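Local coordinates for EDTA monooxygenase (EDTA-degrading bacterium BNC1, PDB 5DQP), which probably acts as an FMN-dependent monooxygenase of the bacterial luciferase-like family, using molecular oxygen to oxidise EDTA in the bacterial breakdown of this chelator, at residues A[51-56]-A[81-86]; A[33-38]-A[76-81]. All coordinates share one frame; numbering follows the deposited sequence.

Contact 1: A[51-56]-A[81-86]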
loop_
_atom_site.group_PDB
_atom_site.type_symbol
_atom_site.label_atom_id
_atom_site.label_comp_id
_atom_site.label_asym_id
_atom_site.label_seq_id
_atom_site.Cartn_x
_atom_site.Cartn_y
_atom_site.Cartn_z
ATOM N N ASP A 51 -0.606 8.535 19.373
ATOM C CA ASP A 51 -1.762 7.752 18.956
ATOM C C ASP A 51 -1.593 7.198 17.545
ATOM O O ASP A 51 -1.972 6.051 17.286
ATOM C CB ASP A 51 -3.033 8.581 19.070
ATOM C CG ASP A 51 -3.340 8.936 20.502
ATOM O OD1 ASP A 51 -3.655 8.005 21.280
ATOM O OD2 ASP A 51 -3.229 10.129 20.856
ATOM N N ALA A 52 -1.023 7.975 16.624
ATOM C CA ALA A 52 -0.825 7.476 15.263
ATOM C C ALA A 52 0.269 8.281 14.572
ATOM O O ALA A 52 0.502 9.444 14.913
ATOM C CB ALA A 52 -2.123 7.554 14.442
ATOM N N PHE A 53 0.943 7.652 13.602
ATOM C CA PHE A 53 1.738 8.439 12.680
ATOM C C PHE A 53 0.840 8.886 11.528
ATOM O O PHE A 53 -0.275 8.393 11.337
ATOM C CB PHE A 53 2.979 7.669 12.174
ATOM C CG PHE A 53 2.660 6.386 11.405
ATOM C CD1 PHE A 53 2.361 6.425 10.058
ATOM C CD2 PHE A 53 2.679 5.151 12.045
ATOM C CE1 PHE A 53 2.052 5.269 9.359
ATOM C CE2 PHE A 53 2.392 3.983 11.360
ATOM C CZ PHE A 53 2.073 4.037 10.012
ATOM N N PHE A 54 1.327 9.854 10.770
ATOM C CA PHE A 54 0.607 10.360 9.620
ATOM C C PHE A 54 1.551 10.481 8.432
ATOM O O PHE A 54 2.688 10.946 8.569
ATOM C CB PHE A 54 -0.020 11.725 9.949
ATOM C CG PHE A 54 -0.518 12.477 8.745
ATOM C CD1 PHE A 54 -1.569 11.982 7.998
ATOM C CD2 PHE A 54 0.040 13.692 8.387
ATOM C CE1 PHE A 54 -2.050 12.663 6.909
ATOM C CE2 PHE A 54 -0.448 14.409 7.283
ATOM C CZ PHE A 54 -1.487 13.891 6.549
ATOM N N LEU A 55 1.060 10.083 7.269
ATOM C CA LEU A 55 1.781 10.202 6.013
ATOM C C LEU A 55 0.965 11.067 5.067
ATOM O O LEU A 55 -0.150 10.700 4.688
ATOM C CB LEU A 55 2.043 8.820 5.402
ATOM C CG LEU A 55 3.034 7.949 6.175
ATOM C CD1 LEU A 55 3.054 6.521 5.598
ATOM C CD2 LEU A 55 4.422 8.552 6.143
ATOM N N ALA A 56 1.502 12.227 4.721
ATOM C CA ALA A 56 0.957 13.024 3.633
ATOM C C ALA A 56 1.343 12.367 2.312
ATOM O O ALA A 56 2.252 11.536 2.255
ATOM C CB ALA A 56 1.488 14.453 3.696
ATOM N N ALA A 81 3.996 -1.778 5.660
ATOM C CA ALA A 81 5.292 -2.326 6.072
ATOM C C ALA A 81 5.636 -1.895 7.488
ATOM O O ALA A 81 6.057 -2.715 8.312
ATOM C CB ALA A 81 6.393 -1.885 5.105
ATOM N N ILE A 82 5.430 -0.618 7.799
ATOM C CA ILE A 82 5.648 -0.137 9.163
ATOM C C ILE A 82 4.851 -0.962 10.169
ATOM O O ILE A 82 5.402 -1.479 11.148
ATOM C CB ILE A 82 5.276 1.351 9.288
ATOM C CG1 ILE A 82 6.189 2.225 8.415
ATOM C CG2 ILE A 82 5.359 1.760 10.774
ATOM C CD1 ILE A 82 5.831 3.779 8.483
ATOM N N THR A 83 3.525 -1.014 10.003
ATOM C CA THR A 83 2.717 -1.663 11.033
ATOM C C THR A 83 2.846 -3.178 11.005
ATOM O O THR A 83 2.565 -3.822 12.022
ATOM C CB THR A 83 1.242 -1.253 10.942
ATOM O OG1 THR A 83 0.691 -1.654 9.683
ATOM C CG2 THR A 83 1.112 0.288 11.127
ATOM N N GLY A 84 3.307 -3.758 9.894
ATOM C CA GLY A 84 3.710 -5.153 9.937
ATOM C C GLY A 84 4.785 -5.411 10.971
ATOM O O GLY A 84 4.883 -6.516 11.502
ATOM N N ARG A 85 5.583 -4.388 11.289
ATOM C CA ARG A 85 6.766 -4.488 12.133
ATOM C C ARG A 85 6.605 -3.826 13.497
ATOM O O ARG A 85 7.102 -4.349 14.496
ATOM C CB ARG A 85 7.970 -3.857 11.416
ATOM C CG ARG A 85 9.167 -3.602 12.345
ATOM C CD ARG A 85 10.211 -4.706 12.243
ATOM N NE ARG A 85 10.606 -4.881 10.848
ATOM C CZ ARG A 85 11.733 -4.428 10.309
ATOM N NH1 ARG A 85 11.975 -4.643 9.023
ATOM N NH2 ARG A 85 12.621 -3.772 11.053
ATOM N N VAL A 86 5.933 -2.691 13.575
ATOM C CA VAL A 86 5.788 -1.923 14.809
ATOM C C VAL A 86 4.360 -2.106 15.319
ATOM O O VAL A 86 3.414 -1.718 14.628
ATOM C CB VAL A 86 6.107 -0.443 14.571
ATOM C CG1 VAL A 86 6.086 0.335 15.878
ATOM C CG2 VAL A 86 7.473 -0.303 13.847
#
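Phe53 and Ile82 approach from opposite directions between strand 52-55 and helix 75-85, a compact example of how an aromatic side chain helps to span the gap between a sheet and the helix packed on it. The backbones stay well apart, with 10.1 Å between Phe53 CA and Ile82 CA, and the interval is bridged by the Phe53 ring from one side and the Ile82 branches from the other. Phe53 holds CG between its own backbone N and carbonyl carbon (chi1 61°), a rotation that carries the far end of the ring, CE1, CE2 and CZ, up to the helix.

Ile82 receives this end with both of its branches. CG2 comes to 3.8 Å from Phe53 CE2, while CD1, at the end of the extended CG1 arm, lies over one ring face, displaced toward the rim, and is 4.1 Å from Phe53 CZ. Thr83 adds a methyl at a different place: its CG2 sits near the ring plane, at the edge, 3.9 Å from Phe53 CE2. The ring is thus touched on a face by one residue and on its rim by the next, both contacts purely apolar. The hydroxyl of Thr83 is engaged otherwise: OG1 is hydrogen-bonded to Ala79 O one turn earlier, consistent with only the methyl facing the ring.

All three residues are buried. Phe53 also packs on Ser10 of the adjacent strand 7-11, and its backbone is hydrogen-bonded to Gly90 and Ile92 of strand 90-96, so the residue that reaches the helix is itself fixed in the sheet. Strand 52-55, helix 75-85 and strand 90-96 form a beta-alpha-beta unit with parallel strands, and this strand-to-helix packing is the layer between barrel wall and outer helix characteristic of the TIM-barrel fold of luciferase-like monooxygenases.

Contact 2: A[33-38]-A[76-81]; sequences FDLENY and IVLAAA
Leu78 lays its two methyls against one face of the Tyr38 ring, the side chains crossing at about a right angle. CD2 makes a CH-pi contact, 4.0 Å from the ring centroid and only 11° off the normal; CD1 lies nearer the ring's base, 4.0 Å from Tyr38 CD2. Leu78 presents this forked end with CG anti to its backbone N (chi1 -169°). The opposite face of the ring carries Asn37 ND2, 3.6 Å above the plane, and Tyr38 OH is hydrogen-bonded to Ile32 O, which helps to fix the ring's position.

Leu35 extends in the same manner, with chi1 175°, and slides past Leu78 in the reverse direction, Leu35 CD1 passing 4.2 Å from Leu78 CD1. The same Leu35 CD1 settles 3.8 Å from Ala81 CB, where the small alanine lets the leucine methyl come close to the helix. Replacing Tyr38 with an alanine would probably open a gap over the Leu78 methyls and leave Ile32 O without its hydroxyl partner.

Helix 35-47, which has Asp34 as its N-cap, and helix 75-85 are neighbouring outer helices of the TIM barrel, joined here by aliphatic side chains packed against each other and against an aromatic face.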
loop_
_atom_site.group_PDB
_atom_site.type_symbol
_atom_site.label_atom_id
_atom_site.label_comp_id
_atom_site.label_asym_id
_atom_site.label_seq_id
_atom_site.Cartn_x
_atom_site.Cartn_y
_atom_site.Cartn_z
ATOM N N PHE A 33 14.727 6.421 1.580
ATOM C CA PHE A 33 14.303 5.264 0.809
ATOM C C PHE A 33 14.500 3.954 1.558
ATOM O O PHE A 33 14.407 2.882 0.953
ATOM C CB PHE A 33 15.046 5.243 -0.526
ATOM C CG PHE A 33 14.887 6.521 -1.321
ATOM C CD1 PHE A 33 13.642 6.888 -1.823
ATOM C CD2 PHE A 33 15.978 7.358 -1.544
ATOM C CE1 PHE A 33 13.485 8.052 -2.545
ATOM C CE2 PHE A 33 15.833 8.532 -2.263
ATOM C CZ PHE A 33 14.580 8.877 -2.766
ATOM N N ASP A 34 14.750 4.015 2.861
ATOM C CA ASP A 34 15.048 2.848 3.675
ATOM C C ASP A 34 13.918 2.643 4.680
ATOM O O ASP A 34 13.616 3.541 5.471
ATOM C CB ASP A 34 16.388 3.033 4.386
ATOM C CG ASP A 34 16.724 1.870 5.328
ATOM O OD1 ASP A 34 16.047 0.817 5.283
ATOM O OD2 ASP A 34 17.686 2.001 6.113
ATOM N N LEU A 35 13.308 1.460 4.658
ATOM C CA LEU A 35 12.228 1.167 5.592
ATOM C C LEU A 35 12.652 1.432 7.038
ATOM O O LEU A 35 11.860 1.942 7.846
ATOM C CB LEU A 35 11.769 -0.285 5.418
ATOM C CG LEU A 35 10.720 -0.792 6.413
ATOM C CD1 LEU A 35 9.411 0.068 6.329
ATOM C CD2 LEU A 35 10.472 -2.304 6.169
ATOM N N GLU A 36 13.897 1.098 7.383
ATOM C CA GLU A 36 14.349 1.273 8.762
ATOM C C GLU A 36 14.320 2.734 9.187
ATOM O O GLU A 36 14.129 3.026 10.373
ATOM C CB GLU A 36 15.747 0.689 8.940
ATOM C CG GLU A 36 15.803 -0.835 8.746
ATOM C CD GLU A 36 14.810 -1.597 9.632
ATOM O OE1 GLU A 36 14.660 -1.221 10.824
ATOM O OE2 GLU A 36 14.185 -2.567 9.132
ATOM N N ASN A 37 14.494 3.665 8.248
ATOM C CA ASN A 37 14.307 5.072 8.576
ATOM C C ASN A 37 12.916 5.318 9.153
ATOM O O ASN A 37 12.751 6.124 10.070
ATOM C CB ASN A 37 14.531 5.931 7.329
ATOM C CG ASN A 37 14.367 7.421 7.593
ATOM O OD1 ASN A 37 15.204 8.036 8.247
ATOM N ND2 ASN A 37 13.294 8.017 7.045
ATOM N N TYR A 38 11.898 4.658 8.612
ATOM C CA TYR A 38 10.545 4.874 9.117
ATOM C C TYR A 38 10.256 4.014 10.336
ATOM O O TYR A 38 9.543 4.455 11.240
ATOM C CB TYR A 38 9.528 4.620 7.999
ATOM C CG TYR A 38 9.848 5.519 6.829
ATOM C CD1 TYR A 38 9.361 6.828 6.786
ATOM C CD2 TYR A 38 10.681 5.086 5.809
ATOM C CE1 TYR A 38 9.687 7.681 5.752
ATOM C CE2 TYR A 38 11.013 5.923 4.751
ATOM C CZ TYR A 38 10.522 7.232 4.740
ATOM O OH TYR A 38 10.849 8.083 3.709
ATOM N N ILE A 76 0.064 3.971 1.518
ATOM C CA ILE A 76 -0.605 2.729 1.915
ATOM C C ILE A 76 0.420 1.605 2.047
ATOM O O ILE A 76 0.436 0.874 3.044
ATOM C CB ILE A 76 -1.726 2.374 0.911
ATOM C CG1 ILE A 76 -2.722 3.541 0.765
ATOM C CG2 ILE A 76 -2.502 1.154 1.366
ATOM C CD1 ILE A 76 -3.866 3.300 -0.267
ATOM N N VAL A 77 1.322 1.481 1.059
ATOM C CA VAL A 77 2.400 0.478 1.100
ATOM C C VAL A 77 3.316 0.704 2.302
ATOM O O VAL A 77 3.596 -0.222 3.079
ATOM C CB VAL A 77 3.186 0.518 -0.226
ATOM C CG1 VAL A 77 4.525 -0.207 -0.141
ATOM C CG2 VAL A 77 2.324 -0.012 -1.361
ATOM N N LEU A 78 3.794 1.945 2.481
ATOM C CA LEU A 78 4.643 2.252 3.635
ATOM C C LEU A 78 3.928 1.933 4.952
ATOM O O LEU A 78 4.504 1.299 5.842
ATOM C CB LEU A 78 5.098 3.727 3.580
ATOM C CG LEU A 78 6.182 4.234 4.525
ATOM C CD1 LEU A 78 7.349 3.252 4.615
ATOM C CD2 LEU A 78 6.662 5.653 4.122
ATOM N N ALA A 79 2.668 2.357 5.105
ATOM C CA ALA A 79 1.979 2.079 6.365
ATOM C C ALA A 79 1.796 0.573 6.606
ATOM O O ALA A 79 1.806 0.116 7.759
ATOM C CB ALA A 79 0.633 2.793 6.384
ATOM N N ALA A 80 1.623 -0.211 5.541
ATOM C CA ALA A 80 1.546 -1.665 5.698
ATOM C C ALA A 80 2.864 -2.251 6.194
ATOM O O ALA A 80 2.868 -3.157 7.033
ATOM C CB ALA A 80 1.146 -2.318 4.370
ATOM N N ALA A 81 3.996 -1.778 5.660
ATOM C CA ALA A 81 5.292 -2.326 6.072
ATOM C C ALA A 81 5.636 -1.895 7.488
ATOM O O ALA A 81 6.057 -2.715 8.312
ATOM C CB ALA A 81 6.393 -1.885 5.105
#

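Overall arrangement
The two contacts lie side by side, their centres about 8 Å apart, and illustrate how one helix can serve two layers of packing. Helix 75-85 is common to both, with Ala81 belonging to each pair of segments: contact 1 joins it to strand 52-55, contact 2 to helix 35-47. Along the chain the order is 33-38, 51-56, 76-81, 81-86, so the contacts interlock rather than nest. Direct links include packing of Ile82 on Tyr38 and of Leu55 on Leu78, and a salt bridge from Arg85 to Glu36. Together they tie successive barrel elements into one block, apolar and buried where the contacts pack, with the salt bridge at its more exposed margin; both border the second subunit.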